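Local coordinates for protein cytosol aminopeptidase (Staphylococcus aureus subsp. aureus, PDB 3KZW) that probably removes amino acids from the N-termini of peptides as a metal-dependent leucyl aminopeptidase of the cytosol aminopeptidase family, at residues I153-E161 and A492-P500; E192-L202 and G315-L323. One frame throughout, in Å; residues are numbered along the deposited sequence.

Contact 1: residues I153-E161 and A492-P500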
ATOM      1  N   ILE A 153     -32.577  -9.075  32.557  1.00  2.66           N
ATOM      2  CA  ILE A 153     -31.354  -8.627  31.883  1.00  2.66           C
ATOM      3  C   ILE A 153     -31.655  -7.557  30.835  1.00  2.66           C
ATOM      4  O   ILE A 153     -31.046  -6.484  30.842  1.00  2.65           O
ATOM      5  CB  ILE A 153     -30.573  -9.807  31.231  1.00  2.66           C
ATOM      6  CG1 ILE A 153     -30.116 -10.810  32.296  1.00  2.73           C
ATOM      7  CG2 ILE A 153     -29.361  -9.294  30.446  1.00  2.67           C
ATOM      8  CD1 ILE A 153     -29.696 -12.167  31.745  1.00  2.75           C
ATOM      9  N   GLN A 154     -32.611  -7.850  29.955  1.00  2.66           N
ATOM     10  CA  GLN A 154     -32.944  -6.961  28.842  1.00  2.64           C
ATOM     11  C   GLN A 154     -33.570  -5.637  29.275  1.00  2.64           C
ATOM     12  O   GLN A 154     -33.493  -4.650  28.548  1.00  2.69           O
ATOM     13  CB  GLN A 154     -33.845  -7.667  27.821  1.00  2.64           C
ATOM     14  CG  GLN A 154     -33.217  -8.876  27.129  1.00  2.60           C
ATOM     15  CD  GLN A 154     -31.962  -8.536  26.350  1.00  2.67           C
ATOM     16  OE1 GLN A 154     -30.901  -8.300  26.927  1.00  2.72           O
ATOM     17  NE2 GLN A 154     -32.073  -8.529  25.027  1.00  2.70           N
ATOM     18  N   SER A 155     -34.177  -5.615  30.460  1.00  2.65           N
ATOM     19  CA  SER A 155     -34.759  -4.385  31.002  1.00  2.65           C
ATOM     20  C   SER A 155     -33.688  -3.323  31.255  1.00  2.65           C
ATOM     21  O   SER A 155     -33.987  -2.130  31.307  1.00  2.67           O
ATOM     22  CB  SER A 155     -35.552  -4.670  32.282  1.00  2.61           C
ATOM     23  OG  SER A 155     -34.693  -5.003  33.358  1.00  2.64           O
ATOM     24  N   GLU A 156     -32.443  -3.770  31.404  1.00  2.66           N
ATOM     25  CA  GLU A 156     -31.308  -2.874  31.610  1.00  2.64           C
ATOM     26  C   GLU A 156     -30.375  -2.846  30.401  1.00  2.64           C
ATOM     27  O   GLU A 156     -29.948  -1.774  29.971  1.00  2.68           O
ATOM     28  CB  GLU A 156     -30.525  -3.273  32.866  1.00  2.64           C
ATOM     29  CG  GLU A 156     -31.285  -3.090  34.176  1.00  2.67           C
ATOM     30  CD  GLU A 156     -31.436  -1.629  34.590  1.00  2.78           C
ATOM     31  OE1 GLU A 156     -30.675  -0.770  34.089  1.00  2.79           O
ATOM     32  OE2 GLU A 156     -32.319  -1.341  35.428  1.00  2.83           O
ATOM     33  N   ARG A 157     -30.073  -4.023  29.856  1.00  2.64           N
ATOM     34  CA  ARG A 157     -29.093  -4.149  28.777  1.00  2.64           C
ATOM     35  C   ARG A 157     -29.570  -3.564  27.445  1.00  2.65           C
ATOM     36  O   ARG A 157     -28.808  -2.874  26.763  1.00  2.69           O
ATOM     37  CB  ARG A 157     -28.645  -5.605  28.599  1.00  2.55           C
ATOM     38  CG  ARG A 157     -27.507  -5.760  27.596  1.00  2.71           C
ATOM     39  CD  ARG A 157     -26.864  -7.129  27.612  1.00  2.68           C
ATOM     40  NE  ARG A 157     -27.784  -8.178  27.188  1.00  2.80           N
ATOM     41  CZ  ARG A 157     -27.409  -9.325  26.626  1.00  2.96           C
ATOM     42  NH1 ARG A 157     -26.120  -9.576  26.394  1.00  2.77           N
ATOM     43  NH2 ARG A 157     -28.329 -10.224  26.286  1.00  2.92           N
ATOM     44  N   ALA A 158     -30.821  -3.839  27.082  1.00  2.63           N
ATOM     45  CA  ALA A 158     -31.369  -3.394  25.801  1.00  2.65           C
ATOM     46  C   ALA A 158     -31.657  -1.894  25.773  1.00  2.66           C
ATOM     47  O   ALA A 158     -31.651  -1.276  24.706  1.00  2.66           O
ATOM     48  CB  ALA A 158     -32.625  -4.176  25.461  1.00  2.63           C
ATOM     49  N   THR A 159     -31.897  -1.318  26.949  1.00  2.63           N
ATOM     50  CA  THR A 159     -32.287   0.087  27.070  1.00  2.63           C
ATOM     51  C   THR A 159     -31.110   1.001  27.412  1.00  2.62           C
ATOM     52  O   THR A 159     -31.298   2.184  27.704  1.00  2.64           O
ATOM     53  CB  THR A 159     -33.383   0.264  28.133  1.00  2.62           C
ATOM     54  OG1 THR A 159     -32.891  -0.185  29.401  1.00  2.65           O
ATOM     55  CG2 THR A 159     -34.623  -0.533  27.763  1.00  2.66           C
ATOM     56  N   TYR A 160     -29.902   0.448  27.372  1.00  2.62           N
ATOM     57  CA  TYR A 160     -28.690   1.180  27.723  1.00  2.64           C
ATOM     58  C   TYR A 160     -28.414   2.326  26.753  1.00  2.66           C
ATOM     59  O   TYR A 160     -28.609   2.193  25.543  1.00  2.67           O
ATOM     60  CB  TYR A 160     -27.493   0.222  27.775  1.00  2.61           C
ATOM     61  CG  TYR A 160     -26.151   0.885  28.002  1.00  2.56           C
ATOM     62  CD1 TYR A 160     -25.743   1.255  29.280  1.00  2.57           C
ATOM     63  CD2 TYR A 160     -25.285   1.132  26.936  1.00  2.55           C
ATOM     64  CE1 TYR A 160     -24.511   1.861  29.494  1.00  2.63           C
ATOM     65  CE2 TYR A 160     -24.051   1.740  27.139  1.00  2.59           C
ATOM     66  CZ  TYR A 160     -23.672   2.100  28.419  1.00  2.62           C
ATOM     67  OH  TYR A 160     -22.453   2.698  28.626  1.00  2.61           O
ATOM     68  N   GLU A 161     -27.978   3.457  27.302  1.00  2.63           N
ATOM     69  CA  GLU A 161     -27.486   4.572  26.497  1.00  2.68           C
ATOM     70  C   GLU A 161     -26.388   5.344  27.219  1.00  2.68           C
ATOM     71  O   GLU A 161     -26.425   5.496  28.443  1.00  2.71           O
ATOM     72  CB  GLU A 161     -28.627   5.499  26.047  1.00  2.68           C
ATOM     73  CG  GLU A 161     -29.512   6.044  27.165  1.00  2.84           C
ATOM     74  CD  GLU A 161     -30.694   6.864  26.647  1.00  2.99           C
ATOM     75  OE1 GLU A 161     -30.519   7.652  25.684  1.00  2.98           O
ATOM     76  OE2 GLU A 161     -31.798   6.724  27.216  1.00  2.89           O
ATOM     77  N   ALA A 492     -26.524  -1.652  16.041  1.00  2.63           N
ATOM     78  CA  ALA A 492     -27.513  -1.715  17.118  1.00  2.65           C
ATOM     79  C   ALA A 492     -28.385  -2.962  16.966  1.00  2.66           C
ATOM     80  O   ALA A 492     -28.648  -3.412  15.848  1.00  2.71           O
ATOM     81  CB  ALA A 492     -28.370  -0.455  17.134  1.00  2.57           C
ATOM     82  N   SER A 493     -28.820  -3.520  18.092  1.00  2.62           N
ATOM     83  CA  SER A 493     -29.638  -4.732  18.093  1.00  2.63           C
ATOM     84  C   SER A 493     -30.515  -4.816  19.340  1.00  2.65           C
ATOM     85  O   SER A 493     -30.608  -3.858  20.112  1.00  2.63           O
ATOM     86  CB  SER A 493     -28.749  -5.979  17.993  1.00  2.64           C
ATOM     87  OG  SER A 493     -27.954  -6.135  19.154  1.00  2.48           O
ATOM     88  N   TYR A 494     -31.146  -5.976  19.528  1.00  2.62           N
ATOM     89  CA  TYR A 494     -31.958  -6.259  20.710  1.00  2.62           C
ATOM     90  C   TYR A 494     -31.137  -6.264  22.005  1.00  2.62           C
ATOM     91  O   TYR A 494     -31.697  -6.231  23.100  1.00  2.63           O
ATOM     92  CB  TYR A 494     -32.706  -7.592  20.544  1.00  2.61           C
ATOM     93  CG  TYR A 494     -31.822  -8.774  20.180  1.00  2.65           C
ATOM     94  CD1 TYR A 494     -31.060  -9.428  21.150  1.00  2.66           C
ATOM     95  CD2 TYR A 494     -31.759  -9.243  18.869  1.00  2.63           C
ATOM     96  CE1 TYR A 494     -30.251 -10.506  20.823  1.00  2.64           C
ATOM     97  CE2 TYR A 494     -30.954 -10.326  18.531  1.00  2.63           C
ATOM     98  CZ  TYR A 494     -30.203 -10.952  19.515  1.00  2.76           C
ATOM     99  OH  TYR A 494     -29.400 -12.025  19.196  1.00  2.92           O
ATOM    100  N   ASN A 495     -29.813  -6.310  21.869  1.00  2.62           N
ATOM    101  CA  ASN A 495     -28.908  -6.307  23.017  1.00  2.64           C
ATOM    102  C   ASN A 495     -28.400  -4.922  23.406  1.00  2.64           C
ATOM    103  O   ASN A 495     -27.659  -4.782  24.379  1.00  2.62           O
ATOM    104  CB  ASN A 495     -27.731  -7.258  22.780  1.00  2.65           C
ATOM    105  CG  ASN A 495     -28.062  -8.698  23.130  1.00  2.77           C
ATOM    106  OD1 ASN A 495     -29.054  -8.982  23.807  1.00  2.73           O
ATOM    107  ND2 ASN A 495     -27.224  -9.619  22.676  1.00  2.84           N
ATOM    108  N   GLY A 496     -28.804  -3.905  22.649  1.00  2.66           N
ATOM    109  CA  GLY A 496     -28.410  -2.526  22.931  1.00  2.65           C
ATOM    110  C   GLY A 496     -27.794  -1.818  21.738  1.00  2.68           C
ATOM    111  O   GLY A 496     -27.748  -2.378  20.638  1.00  2.70           O
ATOM    112  N   PRO A 497     -27.302  -0.581  21.950  1.00  2.65           N
ATOM    113  CA  PRO A 497     -26.742   0.238  20.875  1.00  2.64           C
ATOM    114  C   PRO A 497     -25.322  -0.175  20.476  1.00  2.64           C
ATOM    115  O   PRO A 497     -24.761  -1.107  21.059  1.00  2.64           O
ATOM    116  CB  PRO A 497     -26.739   1.642  21.484  1.00  2.60           C
ATOM    117  CG  PRO A 497     -26.578   1.419  22.936  1.00  2.57           C
ATOM    118  CD  PRO A 497     -27.237   0.106  23.254  1.00  2.64           C
ATOM    119  N   LYS A 498     -24.765   0.519  19.483  1.00  2.65           N
ATOM    120  CA  LYS A 498     -23.370   0.353  19.072  1.00  2.58           C
ATOM    121  C   LYS A 498     -22.422   0.532  20.246  1.00  2.59           C
ATOM    122  O   LYS A 498     -22.704   1.287  21.178  1.00  2.67           O
ATOM    123  CB  LYS A 498     -22.999   1.389  18.012  1.00  2.67           C
ATOM    124  CG  LYS A 498     -23.555   1.137  16.623  1.00  2.76           C
ATOM    125  CD  LYS A 498     -22.933   2.099  15.615  1.00  2.77           C
ATOM    126  CE  LYS A 498     -23.541   3.490  15.711  1.00  2.82           C
ATOM    127  NZ  LYS A 498     -22.786   4.487  14.895  1.00  2.98           N
ATOM    128  N   GLY A 499     -21.288  -0.156  20.191  1.00  2.58           N
ATOM    129  CA  GLY A 499     -20.254   0.003  21.202  1.00  2.57           C
ATOM    130  C   GLY A 499     -20.008  -1.275  21.967  1.00  2.64           C
ATOM    131  O   GLY A 499     -20.238  -2.362  21.435  1.00  2.68           O
ATOM    132  N   PRO A 500     -19.546  -1.152  23.227  1.00  2.64           N
ATOM    133  CA  PRO A 500     -19.198  -2.298  24.063  1.00  2.61           C
ATOM    134  C   PRO A 500     -20.402  -3.197  24.322  1.00  2.62           C
ATOM    135  O   PRO A 500     -21.507  -2.704  24.557  1.00  2.65           O
ATOM    136  CB  PRO A 500     -18.718  -1.651  25.363  1.00  2.66           C
ATOM    137  CG  PRO A 500     -19.349  -0.307  25.381  1.00  2.64           C
ATOM    138  CD  PRO A 500     -19.406   0.120  23.957  1.00  2.62           C
TER

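Contact 2: residues E192-L202 and G315-L323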
ATOM      1  N   GLU A 192     -32.719 -10.733  39.807  1.00  7.45           N
ATOM      2  CA  GLU A 192     -31.442 -11.382  39.521  1.00  6.52           C
ATOM      3  C   GLU A 192     -30.925 -10.970  38.139  1.00  5.67           C
ATOM      4  O   GLU A 192     -29.730 -10.729  37.962  1.00  5.53           O
ATOM      5  CB  GLU A 192     -31.591 -12.905  39.618  1.00  6.62           C
ATOM      6  CG  GLU A 192     -30.284 -13.685  39.487  1.00  7.16           C
ATOM      7  CD  GLU A 192     -30.430 -15.160  39.818  1.00  7.99           C
ATOM      8  OE1 GLU A 192     -31.235 -15.504  40.712  1.00  8.27           O
ATOM      9  OE2 GLU A 192     -29.722 -15.976  39.187  1.00  8.31           O
ATOM     10  N   GLY A 193     -31.836 -10.891  37.172  1.00  4.78           N
ATOM     11  CA  GLY A 193     -31.504 -10.469  35.814  1.00  3.79           C
ATOM     12  C   GLY A 193     -31.108  -9.005  35.739  1.00  3.26           C
ATOM     13  O   GLY A 193     -30.190  -8.643  35.002  1.00  3.02           O
ATOM     14  N   ILE A 194     -31.806  -8.170  36.509  1.00  2.93           N
ATOM     15  CA  ILE A 194     -31.544  -6.731  36.564  1.00  2.72           C
ATOM     16  C   ILE A 194     -30.120  -6.435  37.038  1.00  2.71           C
ATOM     17  O   ILE A 194     -29.422  -5.611  36.441  1.00  2.74           O
ATOM     18  CB  ILE A 194     -32.579  -5.995  37.457  1.00  2.68           C
ATOM     19  CG1 ILE A 194     -33.957  -5.993  36.788  1.00  2.62           C
ATOM     20  CG2 ILE A 194     -32.135  -4.560  37.753  1.00  2.63           C
ATOM     21  CD1 ILE A 194     -35.100  -5.624  37.712  1.00  2.60           C
ATOM     22  N   SER A 195     -29.696  -7.120  38.098  1.00  2.69           N
ATOM     23  CA  SER A 195     -28.364  -6.920  38.668  1.00  2.68           C
ATOM     24  C   SER A 195     -27.255  -7.383  37.722  1.00  2.66           C
ATOM     25  O   SER A 195     -26.167  -6.804  37.709  1.00  2.70           O
ATOM     26  CB  SER A 195     -28.244  -7.597  40.037  1.00  2.66           C
ATOM     27  OG  SER A 195     -28.490  -8.987  39.943  1.00  2.74           O
ATOM     28  N   ILE A 196     -27.541  -8.415  36.928  1.00  2.62           N
ATOM     29  CA  ILE A 196     -26.616  -8.874  35.887  1.00  2.63           C
ATOM     30  C   ILE A 196     -26.538  -7.837  34.763  1.00  2.66           C
ATOM     31  O   ILE A 196     -25.446  -7.475  34.316  1.00  2.62           O
ATOM     32  CB  ILE A 196     -27.009 -10.276  35.332  1.00  2.61           C
ATOM     33  CG1 ILE A 196     -26.762 -11.355  36.391  1.00  2.64           C
ATOM     34  CG2 ILE A 196     -26.237 -10.600  34.051  1.00  2.57           C
ATOM     35  CD1 ILE A 196     -27.336 -12.722  36.053  1.00  2.61           C
ATOM     36  N   GLY A 197     -27.703  -7.359  34.328  1.00  2.67           N
ATOM     37  CA  GLY A 197     -27.802  -6.336  33.290  1.00  2.61           C
ATOM     38  C   GLY A 197     -27.109  -5.041  33.666  1.00  2.68           C
ATOM     39  O   GLY A 197     -26.445  -4.419  32.830  1.00  2.69           O
ATOM     40  N   GLN A 198     -27.258  -4.635  34.925  1.00  2.69           N
ATOM     41  CA  GLN A 198     -26.596  -3.433  35.443  1.00  2.66           C
ATOM     42  C   GLN A 198     -25.083  -3.609  35.569  1.00  2.67           C
ATOM     43  O   GLN A 198     -24.333  -2.634  35.484  1.00  2.71           O
ATOM     44  CB  GLN A 198     -27.197  -3.016  36.785  1.00  2.61           C
ATOM     45  CG  GLN A 198     -28.534  -2.317  36.659  1.00  2.65           C
ATOM     46  CD  GLN A 198     -29.085  -1.830  37.986  1.00  2.74           C
ATOM     47  OE1 GLN A 198     -28.489  -2.048  39.043  1.00  2.78           O
ATOM     48  NE2 GLN A 198     -30.235  -1.166  37.935  1.00  2.72           N
ATOM     49  N   SER A 199     -24.645  -4.850  35.767  1.00  2.66           N
ATOM     50  CA  SER A 199     -23.221  -5.177  35.794  1.00  2.67           C
ATOM     51  C   SER A 199     -22.610  -5.071  34.401  1.00  2.66           C
ATOM     52  O   SER A 199     -21.466  -4.633  34.251  1.00  2.67           O
ATOM     53  CB  SER A 199     -22.997  -6.578  36.363  1.00  2.65           C
ATOM     54  OG  SER A 199     -23.473  -6.661  37.692  1.00  2.66           O
ATOM     55  N   ILE A 200     -23.380  -5.474  33.390  1.00  2.65           N
ATOM     56  CA  ILE A 200     -22.973  -5.355  31.988  1.00  2.65           C
ATOM     57  C   ILE A 200     -22.862  -3.883  31.597  1.00  2.63           C
ATOM     58  O   ILE A 200     -21.902  -3.477  30.937  1.00  2.62           O
ATOM     59  CB  ILE A 200     -23.945  -6.113  31.043  1.00  2.63           C
ATOM     60  CG1 ILE A 200     -23.849  -7.625  31.291  1.00  2.61           C
ATOM     61  CG2 ILE A 200     -23.649  -5.792  29.578  1.00  2.60           C
ATOM     62  CD1 ILE A 200     -24.978  -8.439  30.690  1.00  2.61           C
ATOM     63  N   ASN A 201     -23.838  -3.089  32.032  1.00  2.64           N
ATOM     64  CA  ASN A 201     -23.855  -1.653  31.768  1.00  2.61           C
ATOM     65  C   ASN A 201     -22.737  -0.898  32.478  1.00  2.59           C
ATOM     66  O   ASN A 201     -22.261   0.122  31.979  1.00  2.60           O
ATOM     67  CB  ASN A 201     -25.221  -1.056  32.120  1.00  2.61           C
ATOM     68  CG  ASN A 201     -26.319  -1.500  31.165  1.00  2.61           C
ATOM     69  OD1 ASN A 201     -26.060  -2.163  30.159  1.00  2.59           O
ATOM     70  ND2 ASN A 201     -27.555  -1.129  31.475  1.00  2.61           N
ATOM     71  N   LEU A 202     -22.325  -1.401  33.640  1.00  2.61           N
ATOM     72  CA  LEU A 202     -21.202  -0.826  34.375  1.00  2.65           C
ATOM     73  C   LEU A 202     -19.916  -0.988  33.570  1.00  2.67           C
ATOM     74  O   LEU A 202     -19.113  -0.058  33.483  1.00  2.70           O
ATOM     75  CB  LEU A 202     -21.055  -1.472  35.759  1.00  2.65           C
ATOM     76  CG  LEU A 202     -19.869  -1.020  36.626  1.00  2.66           C
ATOM     77  CD1 LEU A 202     -20.043   0.413  37.123  1.00  2.64           C
ATOM     78  CD2 LEU A 202     -19.658  -1.967  37.794  1.00  2.67           C
ATOM     79  N   GLY A 315     -17.227  -6.044  35.825  1.00  2.63           N
ATOM     80  CA  GLY A 315     -18.640  -6.393  35.685  1.00  2.60           C
ATOM     81  C   GLY A 315     -18.982  -7.750  36.269  1.00  2.63           C
ATOM     82  O   GLY A 315     -19.989  -7.894  36.967  1.00  2.62           O
ATOM     83  N   ILE A 316     -18.136  -8.742  35.987  1.00  2.67           N
ATOM     84  CA  ILE A 316     -18.313 -10.106  36.499  1.00  2.65           C
ATOM     85  C   ILE A 316     -18.278 -10.137  38.030  1.00  2.66           C
ATOM     86  O   ILE A 316     -19.132 -10.763  38.663  1.00  2.69           O
ATOM     87  CB  ILE A 316     -17.269 -11.091  35.900  1.00  2.63           C
ATOM     88  CG1 ILE A 316     -17.520 -11.291  34.402  1.00  2.67           C
ATOM     89  CG2 ILE A 316     -17.319 -12.436  36.607  1.00  2.58           C
ATOM     90  CD1 ILE A 316     -16.325 -11.838  33.631  1.00  2.66           C
ATOM     91  N   ILE A 317     -17.299  -9.448  38.615  1.00  2.63           N
ATOM     92  CA  ILE A 317     -17.165  -9.370  40.071  1.00  2.64           C
ATOM     93  C   ILE A 317     -18.337  -8.594  40.690  1.00  2.68           C
ATOM     94  O   ILE A 317     -18.844  -8.969  41.753  1.00  2.69           O
ATOM     95  CB  ILE A 317     -15.792  -8.776  40.483  1.00  2.60           C
ATOM     96  CG1 ILE A 317     -14.663  -9.712  40.036  1.00  2.59           C
ATOM     97  CG2 ILE A 317     -15.721  -8.545  41.992  1.00  2.60           C
ATOM     98  CD1 ILE A 317     -13.279  -9.084  40.020  1.00  2.62           C
ATOM     99  N   GLU A 318     -18.772  -7.532  40.011  1.00  2.67           N
ATOM    100  CA  GLU A 318     -19.937  -6.750  40.429  1.00  2.63           C
ATOM    101  C   GLU A 318     -21.192  -7.619  40.497  1.00  2.66           C
ATOM    102  O   GLU A 318     -21.971  -7.519  41.451  1.00  2.69           O
ATOM    103  CB  GLU A 318     -20.151  -5.554  39.489  1.00  2.61           C
ATOM    104  CG  GLU A 318     -21.471  -4.792  39.670  1.00  2.65           C
ATOM    105  CD  GLU A 318     -21.527  -3.935  40.935  1.00  2.82           C
ATOM    106  OE1 GLU A 318     -20.538  -3.893  41.696  1.00  2.89           O
ATOM    107  OE2 GLU A 318     -22.571  -3.288  41.169  1.00  2.88           O
ATOM    108  N   ALA A 319     -21.376  -8.468  39.488  1.00  2.63           N
ATOM    109  CA  ALA A 319     -22.521  -9.372  39.433  1.00  2.62           C
ATOM    110  C   ALA A 319     -22.438 -10.447  40.513  1.00  2.66           C
ATOM    111  O   ALA A 319     -23.426 -10.728  41.191  1.00  2.71           O
ATOM    112  CB  ALA A 319     -22.636 -10.001  38.059  1.00  2.60           C
ATOM    113  N   ALA A 320     -21.254 -11.030  40.678  1.00  2.63           N
ATOM    114  CA  ALA A 320     -21.036 -12.087  41.662  1.00  2.64           C
ATOM    115  C   ALA A 320     -21.296 -11.617  43.092  1.00  2.66           C
ATOM    116  O   ALA A 320     -21.866 -12.359  43.899  1.00  2.70           O
ATOM    117  CB  ALA A 320     -19.628 -12.655  41.530  1.00  2.61           C
ATOM    118  N   SER A 321     -20.891 -10.385  43.393  1.00  2.65           N
ATOM    119  CA  SER A 321     -21.043  -9.820  44.735  1.00  2.67           C
ATOM    120  C   SER A 321     -22.487  -9.436  45.048  1.00  2.68           C
ATOM    121  O   SER A 321     -22.967  -9.655  46.165  1.00  2.69           O
ATOM    122  CB  SER A 321     -20.114  -8.619  44.930  1.00  2.66           C
ATOM    123  OG  SER A 321     -20.458  -7.551  44.066  1.00  2.77           O
ATOM    124  N   ARG A 322     -23.176  -8.872  44.056  1.00  2.68           N
ATOM    125  CA  ARG A 322     -24.579  -8.478  44.208  1.00  2.68           C
ATOM    126  C   ARG A 322     -25.514  -9.679  44.270  1.00  2.65           C
ATOM    127  O   ARG A 322     -26.577  -9.610  44.885  1.00  2.65           O
ATOM    128  CB  ARG A 322     -25.007  -7.527  43.091  1.00  2.66           C
ATOM    129  CG  ARG A 322     -24.586  -6.084  43.321  1.00  2.74           C
ATOM    130  CD  ARG A 322     -24.967  -5.198  42.148  1.00  2.83           C
ATOM    131  NE  ARG A 322     -26.409  -4.966  42.068  1.00  2.92           N
ATOM    132  CZ  ARG A 322     -27.011  -4.281  41.098  1.00  2.82           C
ATOM    133  NH1 ARG A 322     -26.302  -3.750  40.107  1.00  2.74           N
ATOM    134  NH2 ARG A 322     -28.329  -4.127  41.118  1.00  2.76           N
ATOM    135  N   LEU A 323     -25.111 -10.774  43.630  1.00  2.65           N
ATOM    136  CA  LEU A 323     -25.851 -12.030  43.711  1.00  2.66           C
ATOM    137  C   LEU A 323     -25.444 -12.836  44.943  1.00  2.67           C
ATOM    138  O   LEU A 323     -26.064 -13.858  45.251  1.00  2.68           O
ATOM    139  CB  LEU A 323     -25.654 -12.865  42.439  1.00  2.67           C
ATOM    140  CG  LEU A 323     -26.211 -12.325  41.118  1.00  2.65           C
ATOM    141  CD1 LEU A 323     -25.980 -13.331  40.003  1.00  2.62           C
ATOM    142  CD2 LEU A 323     -27.689 -11.977  41.230  1.00  2.61           C
TER

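Contact 1: residues I153-E161 and A492-P500
Gln154 OE1, held by Arg157 NE at 3.1 Å and Arg157 NH2 at 3.3 Å, belongs to a carboxamide that gives its NE2 to Asn495 OD1 across the contact. Both Arg157 donors come side-on from the guanidinium, whose plane contains the oxygen. The Gln154 chain, bent at chi2 (-60°), brings NE2 to 3.3 Å from Asn495 OD1, a hydrogen bond in the carbonyl plane of the acceptor with the two amides almost perpendicular, 88° apart; NE2 also bonds to Leu112 O of helix 108-124. Asn495 lies alongside Arg157 pointing the same way, its CG over one face of the guanidinium, so OD1 sits near NH2 without a hydrogen bond. Here the end of helix 144-157, in the N-terminal domain, meets a loop of the catalytic domain. That loop folds as a type I turn from Ser493 to Gly496, in which Asn495 N donates to Ser493 OG as an ST turn. Ala158 CB packs against the Tyr494 carbonyl. Farther along, Pro497 CG comes to the edge of the Tyr160 ring, 4.2 Å from CD2, while Tyr160 OH bonds to Asp205. From helix 188-208, Arg204 binds the carbonyl oxygens of Arg157, Asn495 and Pro500.

Contact 2: residues E192-L202 and G315-L323
Two helices pack nearly antiparallel here, 192-202 against 315-322, with axes 8.3 Å apart and 156° between their directions; helix 188-208 lies between helix 308-322 and the N-terminal domain. Small residues let them come close: the CA atoms of Ser199 and Gly315 are 4.7 Å apart, and Ala319 CB is 3.5 Å from Ser199 OG. That hydroxyl, placed beside its own backbone N by a chi1 of -61°, gives its proton to Ser195 O 2.7 Å away, so its polar need is met within the helix. The long helix 188-208 touches helix 144-157 of the N-terminal domain, while helix 308-322 belongs to the catalytic domain and packs on its sheet at strand 262-269 and on helix 505-512. Toward the solvent, Arg322 bends at chi3 (72°) and takes Gln198 OE1 end-on with NH1 and NH2, at 3.0 and 2.9 Å. The oxygen lies near the guanidinium plane; NH1 approaches along a lone pair of Gln198 OE1, in its carbonyl plane, whereas NH2 stands above that plane. Ser195 CB lies over one guanidinium face. Leu323 CD2 meets Glu192 CG at 3.6 Å, and the Glu192 carboxylate pairs with Lys513. Leu202 CD2 packs across Glu318 CG, and the Glu318 carboxylate bonds to His226.

How the contacts relate
Helix 188-208 ties the two contacts together, since it supplies one side of contact 2 and, through Asn201, touches contact 1: Asn201 ND2 lies 2.9 Å from Glu156 O, probably a hydrogen bond, and its CG packs against Tyr160 CD1. Both are partly buried, with centres about 15 Å apart. Contact 1 joins a helix end to a loop across the two domains and depends on amides, a guanidinium and backbone carbonyls. Contact 2 is regular helix packing with a polar arginine-glutamine pair at its exposed end. Burial differs too: no touching residue of contact 1 is exposed, whereas contact 2 has one, Arg322, beside a buried middle of serine, alanine and glycine.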